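Local coordinates for salmonella typhimurium DB7155 bacteriophage DET7 tailspike (Bacteriophage, PDB 2V5I), which probably binds and hydrolyses the O-antigen of its Salmonella host as the trimeric, beta-helical receptor-binding tailspike of the phage, at residues G200-E205 with N215-G220; F258-G263 with Y273-R278. All coordinates share one frame; numbering follows the deposited sequence.

Interaction 1 (G200-E205 with N215-G220); sequences GIITFE and NYVIGG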
# COMPACT_ATOMS: atom_id res chain seq x y z
N GLY A 200 26.43 -14.72 -0.24
CA GLY A 200 25.34 -13.81 -0.54
C GLY A 200 25.34 -13.40 -2.00
O GLY A 200 26.41 -13.31 -2.63
N ILE A 201 24.17 -13.20 -2.56
CA ILE A 201 24.11 -12.93 -4.00
C ILE A 201 24.63 -11.56 -4.35
O ILE A 201 25.42 -11.43 -5.28
CB ILE A 201 22.75 -13.28 -4.63
CG1 ILE A 201 22.34 -14.70 -4.23
CG2 ILE A 201 22.81 -13.11 -6.14
CD1 ILE A 201 21.06 -15.22 -4.76
N ILE A 202 24.09 -10.52 -3.68
CA ILE A 202 24.61 -9.17 -3.82
C ILE A 202 25.00 -8.67 -2.44
O ILE A 202 24.17 -8.70 -1.55
CB ILE A 202 23.55 -8.23 -4.44
CG1 ILE A 202 23.02 -8.82 -5.79
CG2 ILE A 202 24.13 -6.82 -4.61
CD1 ILE A 202 21.72 -8.23 -6.32
N THR A 203 26.24 -8.22 -2.28
CA THR A 203 26.76 -7.81 -0.99
C THR A 203 27.51 -6.48 -1.10
O THR A 203 28.30 -6.29 -2.01
CB THR A 203 27.81 -8.86 -0.49
OG1 THR A 203 27.19 -10.14 -0.38
CG2 THR A 203 28.42 -8.44 0.84
N PHE A 204 27.16 -5.54 -0.24
CA PHE A 204 27.96 -4.33 -0.05
C PHE A 204 28.65 -4.45 1.30
O PHE A 204 27.99 -4.35 2.34
CB PHE A 204 27.01 -3.11 -0.07
CG PHE A 204 26.42 -2.83 -1.40
CD1 PHE A 204 27.16 -2.29 -2.39
CD2 PHE A 204 25.08 -3.22 -1.70
CE1 PHE A 204 26.57 -2.04 -3.69
CE2 PHE A 204 24.54 -2.94 -2.95
CZ PHE A 204 25.29 -2.41 -3.93
N GLU A 205 29.98 -4.61 1.26
CA GLU A 205 30.80 -4.85 2.43
C GLU A 205 31.68 -3.60 2.64
O GLU A 205 32.52 -3.28 1.79
CB GLU A 205 31.67 -6.06 2.15
CG GLU A 205 32.61 -6.40 3.28
CD GLU A 205 33.99 -5.73 3.11
OE1 GLU A 205 34.79 -6.09 2.18
OE2 GLU A 205 34.33 -4.82 3.91
N ASN A 215 24.57 2.93 -1.49
CA ASN A 215 24.63 1.64 -2.19
C ASN A 215 23.25 0.99 -2.19
O ASN A 215 22.61 0.88 -1.12
CB ASN A 215 25.61 0.69 -1.44
CG ASN A 215 27.07 1.17 -1.50
OD1 ASN A 215 27.49 1.76 -2.50
ND2 ASN A 215 27.83 0.94 -0.44
N TYR A 216 22.80 0.60 -3.40
CA TYR A 216 21.46 0.08 -3.57
C TYR A 216 21.39 -1.12 -4.47
O TYR A 216 22.23 -1.29 -5.37
CB TYR A 216 20.57 1.09 -4.32
CG TYR A 216 20.17 2.35 -3.63
CD1 TYR A 216 21.00 3.44 -3.68
CD2 TYR A 216 18.99 2.42 -2.95
CE1 TYR A 216 20.62 4.68 -3.05
CE2 TYR A 216 18.60 3.65 -2.30
CZ TYR A 216 19.45 4.74 -2.38
OH TYR A 216 19.04 5.93 -1.76
N VAL A 217 20.29 -1.88 -4.28
CA VAL A 217 19.79 -2.88 -5.23
C VAL A 217 18.39 -2.39 -5.58
O VAL A 217 17.58 -2.10 -4.70
CB VAL A 217 19.78 -4.33 -4.68
CG1 VAL A 217 19.40 -5.27 -5.78
CG2 VAL A 217 21.18 -4.67 -4.07
N ILE A 218 18.19 -2.10 -6.89
CA ILE A 218 16.94 -1.51 -7.40
C ILE A 218 16.37 -2.43 -8.50
O ILE A 218 17.03 -2.66 -9.51
CB ILE A 218 17.06 -0.09 -7.84
CG1 ILE A 218 17.67 0.77 -6.72
CG2 ILE A 218 15.68 0.48 -8.16
CD1 ILE A 218 18.03 2.20 -7.23
N GLY A 219 15.17 -2.93 -8.30
CA GLY A 219 14.52 -3.77 -9.26
C GLY A 219 15.11 -5.17 -9.40
O GLY A 219 16.10 -5.50 -8.75
N GLY A 220 14.43 -5.97 -10.17
CA GLY A 220 14.97 -7.27 -10.55
C GLY A 220 14.80 -8.33 -9.46
O GLY A 220 13.99 -8.17 -8.57
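Phe-204 and Asn-215 show how a polar side chain can serve as the lid of an aromatic ring inside a beta-helix. The CB of Asn-215 sits over the middle of the phenyl face, 3.5 Å from the centroid of the Phe-204 ring and 14° off its normal, a clear CH-pi contact. The amide continues the same plane-on-plane theme: it is 6° from parallel to the ring and lies toward CD1, with CG of Asn-215 3.6 Å from CD1 of Phe-204. In both residues CG stands anti to the carbonyl carbon and beside the backbone N, which sends each flat group out from its backbone to overlap the other. Further along the ring, CZ of Phe-204 comes within 3.6 Å of the backbone O of Tyr-216.

Val-217 meets the same ring differently, bringing CG2 to its edge, 3.9 Å from CE2 of Phe-204. That methyl is shared, because it also meets CG2 of Ile-202 at 3.7 Å, where the two aliphatic side chains reach tip to tip. A second pair of ends, CD1 of Ile-202 and CG1 of Val-217, lies 3.8 Å apart. The strands 202-205 and 216-218 run at 158° to each other, with axes 8.8 Å apart at their closest, and belong to different faces of the right-handed parallel beta-helix of P22-type tailspikes; between them the contact is made mainly by side chains, with no backbone pairing of the two strands.

The Asn-215 amide is buried yet satisfied: OD1 accepts from the backbone N of Cys-186, while ND2 donates to Cys-183 O and Asn-235 OD1. Bonds on both ends of the amide fix its rotation, so the ring is stacked against a polar plane held by neighbouring coils rather than by Phe-204 itself.

Interaction 2 (F258-G263 with Y273-R278); sequences FKTYQG and YNLQFR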
# COMPACT_ATOMS: atom_id res chain seq x y z
N PHE A 258 16.66 -10.63 2.36
CA PHE A 258 17.34 -9.40 2.54
C PHE A 258 17.83 -9.27 3.98
O PHE A 258 17.06 -9.51 4.90
CB PHE A 258 16.33 -8.26 2.28
CG PHE A 258 15.68 -8.34 0.91
CD1 PHE A 258 16.30 -7.91 -0.23
CD2 PHE A 258 14.42 -9.00 0.76
CE1 PHE A 258 15.71 -8.04 -1.49
CE2 PHE A 258 13.81 -9.12 -0.53
CZ PHE A 258 14.47 -8.68 -1.63
N LYS A 259 19.10 -8.92 4.12
CA LYS A 259 19.76 -9.01 5.45
C LYS A 259 20.66 -7.82 5.74
O LYS A 259 21.51 -7.48 4.93
CB LYS A 259 20.57 -10.30 5.51
CG LYS A 259 21.38 -10.58 6.81
CD LYS A 259 22.37 -11.70 6.59
CE LYS A 259 23.18 -12.00 7.82
NZ LYS A 259 24.00 -13.24 7.53
N THR A 260 20.43 -7.23 6.92
CA THR A 260 21.41 -6.34 7.52
C THR A 260 22.25 -7.16 8.52
O THR A 260 21.71 -7.71 9.47
CB THR A 260 20.69 -5.16 8.26
OG1 THR A 260 19.73 -5.63 9.18
CG2 THR A 260 19.97 -4.28 7.27
N TYR A 261 23.56 -7.21 8.28
CA TYR A 261 24.38 -8.07 9.15
C TYR A 261 24.30 -7.65 10.58
O TYR A 261 24.19 -6.43 10.89
CB TYR A 261 25.87 -8.03 8.77
CG TYR A 261 26.35 -9.24 8.08
CD1 TYR A 261 26.02 -9.44 6.75
CD2 TYR A 261 27.15 -10.15 8.71
CE1 TYR A 261 26.47 -10.52 6.07
CE2 TYR A 261 27.62 -11.28 8.03
CZ TYR A 261 27.27 -11.45 6.72
OH TYR A 261 27.70 -12.54 5.98
N GLN A 262 24.37 -8.64 11.47
CA GLN A 262 24.35 -8.44 12.89
C GLN A 262 25.73 -8.66 13.47
O GLN A 262 26.50 -9.52 13.01
CB GLN A 262 23.39 -9.40 13.59
CG GLN A 262 21.97 -9.01 13.38
CD GLN A 262 21.17 -10.00 12.66
OE1 GLN A 262 21.09 -11.14 13.09
NE2 GLN A 262 20.50 -9.57 11.55
N GLY A 263 26.04 -7.90 14.50
CA GLY A 263 27.26 -8.10 15.27
C GLY A 263 28.53 -7.61 14.61
O GLY A 263 28.54 -6.65 13.83
N TYR A 273 22.66 1.11 9.44
CA TYR A 273 21.73 2.13 9.93
C TYR A 273 21.10 2.87 8.73
O TYR A 273 21.77 3.04 7.74
CB TYR A 273 22.49 3.17 10.74
CG TYR A 273 23.03 2.69 12.09
CD1 TYR A 273 24.25 2.07 12.16
CD2 TYR A 273 22.31 2.91 13.23
CE1 TYR A 273 24.77 1.62 13.42
CE2 TYR A 273 22.78 2.47 14.46
CZ TYR A 273 24.03 1.86 14.53
OH TYR A 273 24.47 1.43 15.75
N ASN A 274 19.83 3.26 8.88
CA ASN A 274 19.24 4.26 7.97
C ASN A 274 19.22 3.79 6.53
O ASN A 274 19.49 4.58 5.60
CB ASN A 274 20.03 5.57 8.07
CG ASN A 274 19.91 6.25 9.43
OD1 ASN A 274 18.80 6.51 9.95
ND2 ASN A 274 21.09 6.64 9.99
N LEU A 275 18.82 2.54 6.31
CA LEU A 275 18.71 1.98 4.96
C LEU A 275 17.22 1.86 4.61
O LEU A 275 16.38 1.79 5.51
CB LEU A 275 19.37 0.57 4.85
CG LEU A 275 20.91 0.62 5.08
CD1 LEU A 275 21.37 -0.84 4.94
CD2 LEU A 275 21.61 1.51 4.09
N GLN A 276 16.91 1.90 3.32
CA GLN A 276 15.54 1.59 2.84
C GLN A 276 15.30 0.15 2.54
O GLN A 276 16.18 -0.53 1.98
CB GLN A 276 15.33 2.37 1.54
CG GLN A 276 15.38 3.88 1.69
CD GLN A 276 15.13 4.53 0.37
OE1 GLN A 276 14.01 4.36 -0.16
NE2 GLN A 276 16.13 5.21 -0.21
N PHE A 277 14.10 -0.34 2.86
CA PHE A 277 13.63 -1.65 2.44
C PHE A 277 12.19 -1.42 2.00
O PHE A 277 11.29 -1.29 2.85
CB PHE A 277 13.75 -2.69 3.55
CG PHE A 277 15.16 -2.95 3.92
CD1 PHE A 277 15.88 -3.88 3.20
CD2 PHE A 277 15.78 -2.24 4.96
CE1 PHE A 277 17.25 -4.06 3.51
CE2 PHE A 277 17.12 -2.43 5.21
CZ PHE A 277 17.84 -3.32 4.48
N ARG A 278 12.01 -1.17 0.68
CA ARG A 278 10.72 -0.70 0.16
C ARG A 278 10.34 -1.37 -1.15
O ARG A 278 11.18 -1.72 -1.96
CB ARG A 278 10.70 0.83 -0.08
CG ARG A 278 10.95 1.68 1.15
CD ARG A 278 10.55 3.13 0.91
NE ARG A 278 11.37 3.72 -0.14
CZ ARG A 278 10.98 4.05 -1.38
NH1 ARG A 278 9.71 3.89 -1.78
NH2 ARG A 278 11.86 4.53 -2.26
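Thr-260 turns its methyl, not its hydroxyl, to the ring of Phe-277, and the choice is written in its first torsion. With chi1 at 54°, OG1 lies between the backbone N and the carbonyl carbon, while CG2 stands anti to the carbonyl carbon and reaches across to the aromatic side chain. CG2 of Thr-260 comes to 3.6 Å from CZ of Phe-277, approaching the ring obliquely. The hydroxyl is occupied elsewhere, in a hydrogen bond with the carbonyl oxygen of Gly-293.

Phe-277 projects its ring toward strand 258-260, with CG beside the backbone N and chi1 at -65°. Its CE1 lies 4.5 Å from CB of Phe-258, a looser contact, because the ring of Phe-258 leads away to stack on Phe-290. Leu-275 adds a peripheral touch, CD1 to Thr-260 CG2 at 4.4 Å.

Strands 258-260 and 276-278 lie on different faces of the parallel beta-helix, and their inward side chains meet in its apolar interior, where Val-245 of strand 244-246, the parallel neighbour of 276-278, packs on both phenylalanines.

On the outward side of strand 276-278 the chemistry changes. Arg-278 approaches Gln-276 side-on and places two nitrogens on one oxygen: NE is 2.7 Å and NH2 3.0 Å from OE1 of Gln-276. The acceptor lies only 1° out of the guanidinium plane, and both donors lie in its carbonyl plane. NE2 of the same amide is bonded to His-241 O, which limits its rotation, and the pair faces a second subunit, whose Arg-221 packs on Gln-276 and Val-281 on Arg-278.

How the interactions relate
From the N terminus, the chain runs through strand 202-205, makes a strand-free loop and returns along 216-218, so that interaction 1 closes across the beta-helix interior. It then turns a corner into strand 220-224 and passes 230-233 and 244-246 before reaching 258-260. A loop holding the short strands 264-265 and 268-269 leads to 276-278, where interaction 2 closes. The two contacts follow in series, neither nested nor crossed, with centres about 11 Å apart. Both join the same two faces of the solenoid: 230-233 lies between 202-205 and 258-260 on one, and 244-246 between 216-218 and 276-278 on the other. Tyr-216 OH packs 3.4 Å from Gln-276 NE2.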